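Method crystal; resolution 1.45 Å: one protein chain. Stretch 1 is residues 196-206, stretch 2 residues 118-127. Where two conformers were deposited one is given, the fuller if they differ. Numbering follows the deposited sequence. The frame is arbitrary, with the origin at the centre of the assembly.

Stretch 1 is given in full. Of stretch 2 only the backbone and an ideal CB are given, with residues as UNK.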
# COMPACT_ATOMS: atom_id res chain seq x y z
N PRO A 196 15.35 -4.51 20.03
CA PRO A 196 16.49 -4.34 20.93
C PRO A 196 17.70 -5.09 20.38
O PRO A 196 17.59 -6.27 20.03
CB PRO A 196 15.99 -4.95 22.24
CG PRO A 196 14.98 -5.95 21.85
CD PRO A 196 14.37 -5.50 20.54
N ARG A 197 18.83 -4.40 20.30
CA ARG A 197 20.05 -4.98 19.73
C ARG A 197 20.41 -6.31 20.39
O ARG A 197 20.85 -7.25 19.72
CB ARG A 197 21.24 -4.00 19.79
CG ARG A 197 22.47 -4.54 19.06
CD ARG A 197 23.72 -3.72 19.34
NE ARG A 197 23.90 -2.63 18.38
CZ ARG A 197 24.40 -2.77 17.15
NH1 ARG A 197 24.76 -3.96 16.69
NH2 ARG A 197 24.52 -1.71 16.37
N ARG A 198 20.20 -6.40 21.71
CA ARG A 198 20.49 -7.63 22.46
C ARG A 198 19.80 -8.90 21.92
O ARG A 198 20.33 -10.00 22.08
CB ARG A 198 20.15 -7.46 23.95
CG ARG A 198 18.71 -7.04 24.21
CD ARG A 198 18.39 -6.91 25.69
NE ARG A 198 17.00 -6.47 25.84
CZ ARG A 198 16.61 -5.20 25.88
NH1 ARG A 198 17.49 -4.21 25.81
NH2 ARG A 198 15.32 -4.91 25.99
N SER A 199 18.63 -8.74 21.30
CA SER A 199 17.86 -9.87 20.78
C SER A 199 17.88 -9.95 19.26
O SER A 199 17.22 -10.80 18.67
CB SER A 199 16.40 -9.79 21.26
OG SER A 199 16.32 -9.87 22.67
N ASP A 200 18.64 -9.06 18.64
CA ASP A 200 18.68 -8.99 17.18
C ASP A 200 19.61 -10.04 16.57
O ASP A 200 20.83 -9.84 16.48
CB ASP A 200 19.05 -7.58 16.70
CG ASP A 200 18.97 -7.43 15.18
OD1 ASP A 200 18.48 -8.36 14.51
OD2 ASP A 200 19.40 -6.38 14.67
N THR A 201 19.01 -11.15 16.16
CA THR A 201 19.72 -12.26 15.52
C THR A 201 19.86 -12.07 14.00
O THR A 201 20.14 -13.03 13.27
CB THR A 201 19.02 -13.61 15.81
OG1 THR A 201 17.62 -13.48 15.58
CG2 THR A 201 19.24 -14.02 17.26
N GLY A 202 19.67 -10.84 13.52
CA GLY A 202 19.93 -10.49 12.12
C GLY A 202 19.05 -11.24 11.13
O GLY A 202 17.82 -11.15 11.19
N ALA A 203 19.68 -11.98 10.22
CA ALA A 203 18.97 -12.74 9.19
C ALA A 203 17.96 -13.72 9.76
O ALA A 203 17.01 -14.12 9.08
CB ALA A 203 19.97 -13.48 8.30
N ASP A 204 18.16 -14.12 11.02
CA ASP A 204 17.31 -15.11 11.68
C ASP A 204 16.26 -14.50 12.61
O ASP A 204 15.55 -15.23 13.30
CB ASP A 204 18.18 -16.08 12.49
CG ASP A 204 19.10 -16.91 11.62
OD1 ASP A 204 18.62 -17.52 10.65
OD2 ASP A 204 20.32 -16.94 11.91
N TYR A 205 16.15 -13.17 12.62
CA TYR A 205 15.28 -12.48 13.58
C TYR A 205 13.82 -12.92 13.51
O TYR A 205 13.16 -13.05 14.54
CB TYR A 205 15.40 -10.95 13.45
CG TYR A 205 14.69 -10.20 14.56
CD1 TYR A 205 15.08 -10.34 15.90
CD2 TYR A 205 13.63 -9.34 14.28
CE1 TYR A 205 14.43 -9.66 16.91
CE2 TYR A 205 12.97 -8.64 15.29
CZ TYR A 205 13.38 -8.81 16.60
OH TYR A 205 12.74 -8.13 17.61
N GLY A 206 13.33 -13.17 12.29
CA GLY A 206 11.95 -13.60 12.08
C GLY A 206 11.59 -14.93 12.73
O GLY A 206 10.41 -15.21 12.96
N UNK A 118 16.94 3.69 22.25
CA UNK A 118 18.01 2.96 21.57
C UNK A 118 17.46 1.87 20.64
O UNK A 118 18.06 1.58 19.61
CB UNK A 118 18.95 2.34 22.60
N UNK A 119 16.33 1.27 21.03
CA UNK A 119 15.74 0.17 20.27
C UNK A 119 15.04 0.67 19.01
O UNK A 119 14.97 -0.05 18.01
CB UNK A 119 14.75 -0.60 21.14
N UNK A 120 14.52 1.89 19.07
CA UNK A 120 13.89 2.52 17.91
C UNK A 120 14.97 2.93 16.93
O UNK A 120 14.85 2.69 15.72
CB UNK A 120 13.04 3.73 18.32
N UNK A 121 16.04 3.54 17.43
CA UNK A 121 17.18 3.84 16.58
C UNK A 121 17.72 2.56 15.94
O UNK A 121 18.03 2.55 14.75
CB UNK A 121 18.28 4.54 17.38
N UNK A 122 17.85 1.51 16.74
CA UNK A 122 18.37 0.25 16.22
C UNK A 122 17.51 -0.30 15.08
O UNK A 122 18.04 -0.74 14.06
CB UNK A 122 18.46 -0.78 17.35
N UNK A 123 16.19 -0.25 15.25
CA UNK A 123 15.26 -0.67 14.21
C UNK A 123 15.48 0.10 12.90
O UNK A 123 15.54 -0.50 11.82
CB UNK A 123 13.82 -0.48 14.69
N UNK A 124 15.60 1.42 13.02
CA UNK A 124 15.83 2.27 11.85
C UNK A 124 17.20 1.96 11.22
O UNK A 124 17.33 1.90 10.00
CB UNK A 124 15.74 3.75 12.24
N UNK A 125 18.20 1.75 12.07
CA UNK A 125 19.54 1.38 11.59
C UNK A 125 19.53 0.06 10.83
O UNK A 125 20.22 -0.06 9.81
CB UNK A 125 20.52 1.29 12.77
N UNK A 126 18.76 -0.92 11.32
CA UNK A 126 18.63 -2.23 10.67
C UNK A 126 18.23 -2.14 9.20
O UNK A 126 18.70 -2.92 8.38
CB UNK A 126 17.60 -3.08 11.42
N UNK A 127 17.35 -1.19 8.89
CA UNK A 127 16.89 -0.98 7.51
C UNK A 127 18.07 -0.77 6.54
O UNK A 127 18.00 -1.18 5.38
CB UNK A 127 15.95 0.22 7.45

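Stretch 2 runs as a helix, so only some of its positions can face stretch 1.

At position 118, CA-to-CB points sideways and the ideal CB has nothing of stretch 1 within 5.5 Å; almost any helix-compatible side chain would fit. It is Asp118, which makes no contact across.

Position 119 also points sideways, but its ideal CB lies 4.1 Å from Pro196 N, and its CA is 4.6 Å from Pro196 CA. Such close backbones suit a short side chain, and Arg197 N, which has no backbone acceptor within stretch 1, and the Arg198 guanidinium favour an acceptor: Asp, Asn or Ser. Asp119 is found. Its OD1 packs 3.6 Å from Pro196 CA and accepts from water 2 (2.7 Å), which in turn accepts from Arg197 N (2.9 Å). Water 1 likewise links Asp119 OD2 (2.7 Å) to Arg198 NH1 (2.9 Å).

At position 120 CA-to-CB points away, and 121 is out of reach; neither ideal CB has anything of stretch 1 within 5.5 Å, so stretch 1 does not discriminate among side chains there. They are Val120 and Arg121.

Position 122 points toward stretch 1, its ideal CB 4.7 Å from Arg197 N. The aliphatic part of Arg197 offers a surface to pack on and the Asp200 carboxylate an acceptor, its OD2 6.3 Å from that ideal CB, so a flat side chain carrying a donor at that reach suits: His or Gln, perhaps Trp. His122 fulfils both demands. Its NE2 donates to Asp200 OD2 (2.7 Å, 156°), near the ring plane, while Arg197 CB sits 3.9 Å from the ring centroid, 8° off the normal, a CH-pi contact.

Position 123 points sideways and 124 and 127 are out of reach; no ideal CB has stretch 1 within 5.5 Å, so stretch 1 sets no preference and small or large side chains would do equally. They are Ala123, Val124 and Val127.

Position 125 points toward stretch 1 but is remote at CB, so a longer polar side chain could approach the Arg197 guanidinium. Gln125 does so through water 4, which accepts from Gln125 NE2 (3.0 Å) and Arg197 NH2 (2.8 Å).

Position 126 points toward stretch 1, with the ideal CB 5.0 Å from Asp200 OD2. That carboxylate calls for Arg or Lys, or a neutral donor such as Gln. Arg126 forms a two-pronged salt bridge: its NE to Asp200 OD2 (2.9 Å) and its NH2 to Asp200 OD1 (3.3 Å). Asp200 OD2 thus receives both His122 and Arg126, while Asp200 OD1 also accepts from Gly202 N (2.9 Å).

Stretch 2 118-127: DDVRHAVQRV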
# COMPACT_ATOMS: atom_id res chain seq x y z
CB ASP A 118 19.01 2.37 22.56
CG ASP A 118 20.20 3.29 22.82
OD1 ASP A 118 20.19 4.46 22.37
OD2 ASP A 118 21.15 2.84 23.48
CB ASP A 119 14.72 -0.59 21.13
CG ASP A 119 15.30 -1.09 22.44
OD1 ASP A 119 16.55 -1.15 22.59
OD2 ASP A 119 14.50 -1.45 23.33
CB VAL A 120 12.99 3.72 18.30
CG1 VAL A 120 12.38 4.35 17.04
CG2 VAL A 120 11.89 3.29 19.26
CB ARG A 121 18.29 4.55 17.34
CG ARG A 121 19.53 4.79 16.47
CD ARG A 121 20.43 5.82 17.09
NE ARG A 121 21.10 5.30 18.27
CZ ARG A 121 21.87 6.03 19.06
NH1 ARG A 121 22.06 7.32 18.79
NH2 ARG A 121 22.45 5.48 20.12
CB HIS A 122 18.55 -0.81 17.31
CG HIS A 122 19.19 -2.06 16.80
ND1 HIS A 122 20.52 -2.12 16.44
CD2 HIS A 122 18.68 -3.29 16.56
CE1 HIS A 122 20.80 -3.33 16.00
NE2 HIS A 122 19.70 -4.06 16.06
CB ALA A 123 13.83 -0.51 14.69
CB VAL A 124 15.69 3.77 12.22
CG1 VAL A 124 16.10 4.66 11.07
CG2 VAL A 124 14.24 4.07 12.64
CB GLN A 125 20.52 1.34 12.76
CG GLN A 125 20.91 2.72 13.24
CD GLN A 125 21.79 2.73 14.47
OE1 GLN A 125 22.30 3.78 14.85
NE2 GLN A 125 21.96 1.58 15.12
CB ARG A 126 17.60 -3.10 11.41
CG ARG A 126 18.06 -3.60 12.75
CD ARG A 126 16.94 -4.37 13.43
NE ARG A 126 16.98 -5.79 13.12
CZ ARG A 126 16.02 -6.47 12.48
NH1 ARG A 126 14.93 -5.86 12.04
NH2 ARG A 126 16.18 -7.76 12.27
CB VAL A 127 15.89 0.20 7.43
CG1 VAL A 127 15.50 0.51 5.99
CG2 VAL A 127 14.65 -0.10 8.27
O HOH W 1 16.17 -1.69 25.49
O HOH W 2 18.91 -1.75 21.36
O HOH W 3 22.17 -0.20 17.80
O HOH W 4 24.47 1.03 16.71
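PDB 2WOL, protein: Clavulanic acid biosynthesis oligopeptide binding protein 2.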